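Long-range contact in putative acetyl transferase (Pyrococcus furiosus, PDB 1VKC), which probably transfers acyl groups, most likely acetyl from acetyl-CoA, as a member of the GNAT acetyltransferase family: residues E72-C80 and A92-A103. Numbering follows the deposited sequence.
Sequences ELLGHVWIC and AYIYDIEVVKWA
H76 and W78 reach across to E98, D96 and Y95 on one face of an antiparallel hairpin, strands 73-83 and 90-99 of the central sheet of the GNAT fold. The imidazole of H76 lies alongside the E98 side chain, and its NE2 donates to E98 OE2 at 3.0 Å. This His-carboxylate bond is fairly straight (158° at the hydrogen), yet it meets the oxygen from above the carboxylate plane; ring and carboxylate stand nearly perpendicular. CG of H76 sits between the backbone N and the carbonyl carbon (chi1 70°), which swings the ring over the neighbouring strand. The D96 carboxylate crosses H76 at about a right angle and lies at the edge of the imidazole near CE1, its exact placement being doubtful. D27 on helix 20-31 brings a third carboxylate close to those of D96 and E98.

Further along, Y95 turns its edge toward the face of W78, with CD1 of Y95 3.6 Å from CE2 of W78 and the ring planes at 51°. F63 stacks on the same indole. On the other face V77, I79 and I94 pack as aliphatic neighbours; CG1 of I79 lies 3.8 Å from CD1 of I94, and helix 108-122 touches I79.

At the other end, L74 and G75 form a classic beta bulge against A66 of strand 60-68, on the far edge of their strand. Toward strand 90-99, L74 O accepts the nearly linear bond from V100 N (2.8 Å), while L74 CD2 comes within 3.6 Å of CH2 of W102.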
loop_
_atom_site.group_PDB
_atom_site.type_symbol
_atom_site.label_atom_id
_atom_site.label_comp_id
_atom_site.label_asym_id
_atom_site.label_seq_id
_atom_site.Cartn_x
_atom_site.Cartn_y
_atom_site.Cartn_z
ATOM N N GLU A 72 16.698 7.725 -6.784
ATOM C CA GLU A 72 15.491 7.115 -6.258
ATOM C C GLU A 72 14.347 8.130 -6.335
ATOM O O GLU A 72 14.551 9.305 -6.109
ATOM C CB GLU A 72 15.693 6.662 -4.811
ATOM N N LEU A 73 13.157 7.637 -6.639
ATOM C CA LEU A 73 11.963 8.468 -6.757
ATOM C C LEU A 73 11.520 8.985 -5.389
ATOM O O LEU A 73 11.085 8.196 -4.525
ATOM C CB LEU A 73 10.829 7.660 -7.402
ATOM C CG LEU A 73 9.494 8.376 -7.620
ATOM C CD1 LEU A 73 9.643 9.496 -8.639
ATOM C CD2 LEU A 73 8.402 7.382 -8.050
ATOM N N LEU A 74 11.585 10.308 -5.224
ATOM C CA LEU A 74 11.080 11.001 -4.032
ATOM C C LEU A 74 9.645 11.492 -4.188
ATOM O O LEU A 74 8.945 11.666 -3.199
ATOM C CB LEU A 74 11.969 12.190 -3.684
ATOM C CG LEU A 74 13.447 11.877 -3.445
ATOM C CD1 LEU A 74 14.165 13.168 -3.100
ATOM C CD2 LEU A 74 13.609 10.842 -2.352
ATOM N N GLY A 75 9.212 11.730 -5.422
ATOM C CA GLY A 75 7.870 12.235 -5.655
ATOM C C GLY A 75 7.667 12.609 -7.096
ATOM O O GLY A 75 8.613 12.626 -7.870
ATOM N N HIS A 76 6.434 12.929 -7.459
ATOM C CA HIS A 76 6.145 13.286 -8.845
ATOM C C HIS A 76 4.951 14.210 -8.927
ATOM O O HIS A 76 4.164 14.330 -7.967
ATOM C CB HIS A 76 5.875 12.011 -9.664
ATOM C CG HIS A 76 4.581 11.350 -9.313
ATOM N ND1 HIS A 76 3.400 11.635 -9.961
ATOM C CD2 HIS A 76 4.272 10.455 -8.346
ATOM C CE1 HIS A 76 2.424 10.935 -9.418
ATOM N NE2 HIS A 76 2.922 10.226 -8.425
ATOM N N VAL A 77 4.819 14.854 -10.085
ATOM C CA VAL A 77 3.601 15.533 -10.459
ATOM C C VAL A 77 3.185 15.065 -11.854
ATOM O O VAL A 77 4.037 14.843 -12.720
ATOM C CB VAL A 77 3.726 17.067 -10.357
ATOM C CG1 VAL A 77 4.913 17.610 -11.142
ATOM C CG2 VAL A 77 2.443 17.725 -10.800
ATOM N N TRP A 78 1.878 14.841 -12.030
ATOM C CA TRP A 78 1.311 14.399 -13.313
ATOM C C TRP A 78 0.428 15.521 -13.835
ATOM O O TRP A 78 -0.541 15.873 -13.201
ATOM C CB TRP A 78 0.536 13.075 -13.097
ATOM C CG TRP A 78 -0.147 12.468 -14.312
ATOM C CD1 TRP A 78 -0.080 12.894 -15.611
ATOM C CD2 TRP A 78 -0.976 11.296 -14.323
ATOM N NE1 TRP A 78 -0.844 12.084 -16.414
ATOM C CE2 TRP A 78 -1.396 11.087 -15.656
ATOM C CE3 TRP A 78 -1.406 10.400 -13.335
ATOM C CZ2 TRP A 78 -2.234 10.017 -16.031
ATOM C CZ3 TRP A 78 -2.243 9.331 -13.702
ATOM C CH2 TRP A 78 -2.649 9.155 -15.038
ATOM N N ILE A 79 0.797 16.072 -14.995
ATOM C CA ILE A 79 0.091 17.181 -15.632
ATOM C C ILE A 79 -0.555 16.731 -16.934
ATOM O O ILE A 79 0.066 15.996 -17.722
ATOM C CB ILE A 79 1.065 18.318 -15.991
ATOM C CG1 ILE A 79 2.001 18.636 -14.840
ATOM C CG2 ILE A 79 0.287 19.578 -16.432
ATOM C CD1 ILE A 79 3.259 19.279 -15.292
ATOM N N CYS A 80 -1.779 17.207 -17.161
ATOM C CA CYS A 80 -2.512 17.018 -18.413
ATOM C C CYS A 80 -2.959 18.363 -18.980
ATOM O O CYS A 80 -3.706 19.097 -18.317
ATOM C CB CYS A 80 -3.769 16.176 -18.163
ATOM S SG CYS A 80 -4.697 15.726 -19.638
ATOM N N ALA A 92 -3.921 23.392 -17.550
ATOM C CA ALA A 92 -3.156 22.238 -17.142
ATOM C C ALA A 92 -3.914 21.643 -15.975
ATOM O O ALA A 92 -4.115 22.317 -14.976
ATOM C CB ALA A 92 -1.807 22.629 -16.715
ATOM N N TYR A 93 -4.333 20.392 -16.108
ATOM C CA TYR A 93 -4.970 19.680 -15.017
ATOM C C TYR A 93 -3.908 18.789 -14.327
ATOM O O TYR A 93 -3.182 18.043 -14.989
ATOM C CB TYR A 93 -6.122 18.844 -15.532
ATOM C CG TYR A 93 -6.972 18.262 -14.423
ATOM C CD1 TYR A 93 -6.778 16.957 -13.977
ATOM C CD2 TYR A 93 -7.962 19.023 -13.810
ATOM C CE1 TYR A 93 -7.567 16.423 -12.961
ATOM C CE2 TYR A 93 -8.744 18.499 -12.777
ATOM C CZ TYR A 93 -8.536 17.209 -12.362
ATOM O OH TYR A 93 -9.325 16.691 -11.351
ATOM N N ILE A 94 -3.818 18.900 -13.017
ATOM C CA ILE A 94 -2.883 18.100 -12.234
ATOM C C ILE A 94 -3.645 16.906 -11.692
ATOM O O ILE A 94 -4.508 17.044 -10.794
ATOM C CB ILE A 94 -2.297 18.905 -11.058
ATOM C CG1 ILE A 94 -1.691 20.236 -11.515
ATOM C CG2 ILE A 94 -1.284 18.046 -10.255
ATOM C CD1 ILE A 94 -0.543 20.140 -12.387
ATOM N N TYR A 95 -3.347 15.745 -12.239
ATOM C CA TYR A 95 -3.966 14.510 -11.790
ATOM C C TYR A 95 -3.467 14.146 -10.427
ATOM O O TYR A 95 -4.225 13.676 -9.584
ATOM C CB TYR A 95 -3.663 13.369 -12.752
ATOM C CG TYR A 95 -4.584 13.335 -13.942
ATOM C CD1 TYR A 95 -4.092 13.396 -15.236
ATOM C CD2 TYR A 95 -5.961 13.248 -13.764
ATOM C CE1 TYR A 95 -4.960 13.361 -16.334
ATOM C CE2 TYR A 95 -6.826 13.214 -14.845
ATOM C CZ TYR A 95 -6.318 13.275 -16.123
ATOM O OH TYR A 95 -7.191 13.238 -17.183
ATOM N N ASP A 96 -2.183 14.377 -10.209
ATOM C CA ASP A 96 -1.534 13.882 -9.041
ATOM C C ASP A 96 -0.297 14.684 -8.675
ATOM O O ASP A 96 0.425 15.135 -9.539
ATOM C CB ASP A 96 -1.113 12.437 -9.335
ATOM C CG ASP A 96 -0.836 11.668 -8.124
ATOM O OD1 ASP A 96 -1.157 12.155 -7.011
ATOM O OD2 ASP A 96 -0.311 10.548 -8.178
ATOM N N ILE A 97 -0.077 14.847 -7.375
ATOM C CA ILE A 97 1.205 15.258 -6.838
ATOM C C ILE A 97 1.415 14.460 -5.539
ATOM O O ILE A 97 0.571 14.481 -4.649
ATOM C CB ILE A 97 1.261 16.781 -6.651
ATOM C CG1 ILE A 97 2.606 17.217 -6.078
ATOM C CG2 ILE A 97 0.126 17.279 -5.777
ATOM C CD1 ILE A 97 2.998 18.597 -6.536
ATOM N N GLU A 98 2.510 13.710 -5.487
ATOM C CA GLU A 98 2.767 12.746 -4.423
ATOM C C GLU A 98 4.240 12.835 -4.033
ATOM O O GLU A 98 5.112 12.956 -4.895
ATOM C CB GLU A 98 2.385 11.313 -4.887
ATOM C CG GLU A 98 0.876 11.060 -4.893
ATOM C CD GLU A 98 0.408 9.805 -5.658
ATOM O OE1 GLU A 98 -0.819 9.523 -5.631
ATOM O OE2 GLU A 98 1.222 9.088 -6.282
ATOM N N VAL A 99 4.509 12.842 -2.730
ATOM C CA VAL A 99 5.882 12.796 -2.214
ATOM C C VAL A 99 5.958 11.606 -1.241
ATOM O O VAL A 99 5.034 11.383 -0.477
ATOM C CB VAL A 99 6.264 14.119 -1.526
ATOM C CG1 VAL A 99 7.654 14.041 -0.882
ATOM C CG2 VAL A 99 6.190 15.283 -2.524
ATOM N N VAL A 100 7.037 10.830 -1.304
ATOM C CA VAL A 100 7.168 9.648 -0.437
ATOM C C VAL A 100 7.258 10.077 1.015
ATOM O O VAL A 100 7.782 11.129 1.318
ATOM C CB VAL A 100 8.361 8.746 -0.812
ATOM C CG1 VAL A 100 8.169 8.199 -2.177
ATOM C CG2 VAL A 100 9.710 9.498 -0.683
ATOM N N LYS A 101 6.716 9.250 1.905
ATOM C CA LYS A 101 6.504 9.634 3.305
ATOM C C LYS A 101 7.767 10.130 4.007
ATOM O O LYS A 101 7.726 11.093 4.751
ATOM C CB LYS A 101 5.857 8.486 4.084
ATOM C CG LYS A 101 6.592 7.141 4.003
ATOM C CD LYS A 101 5.836 6.058 4.773
ATOM C CE LYS A 101 6.279 4.670 4.371
ATOM N NZ LYS A 101 5.573 3.624 5.174
ATOM N N TRP A 102 8.898 9.497 3.742
ATOM C CA TRP A 102 10.148 9.894 4.415
ATOM C C TRP A 102 10.841 11.113 3.786
ATOM O O TRP A 102 11.817 11.615 4.342
ATOM C CB TRP A 102 11.122 8.717 4.520
ATOM C CG TRP A 102 11.245 7.935 3.292
ATOM C CD1 TRP A 102 10.492 6.868 2.934
ATOM C CD2 TRP A 102 12.185 8.140 2.240
ATOM N NE1 TRP A 102 10.900 6.390 1.716
ATOM C CE2 TRP A 102 11.944 7.153 1.267
ATOM C CE3 TRP A 102 13.212 9.065 2.013
ATOM C CZ2 TRP A 102 12.690 7.059 0.088
ATOM C CZ3 TRP A 102 13.956 8.968 0.840
ATOM C CH2 TRP A 102 13.690 7.973 -0.103
ATOM N N ALA A 103 10.340 11.597 2.649
ATOM C CA ALA A 103 10.919 12.793 2.006
ATOM C C ALA A 103 10.023 14.034 2.184
ATOM O O ALA A 103 10.285 15.093 1.613
ATOM C CB ALA A 103 11.162 12.519 0.535
#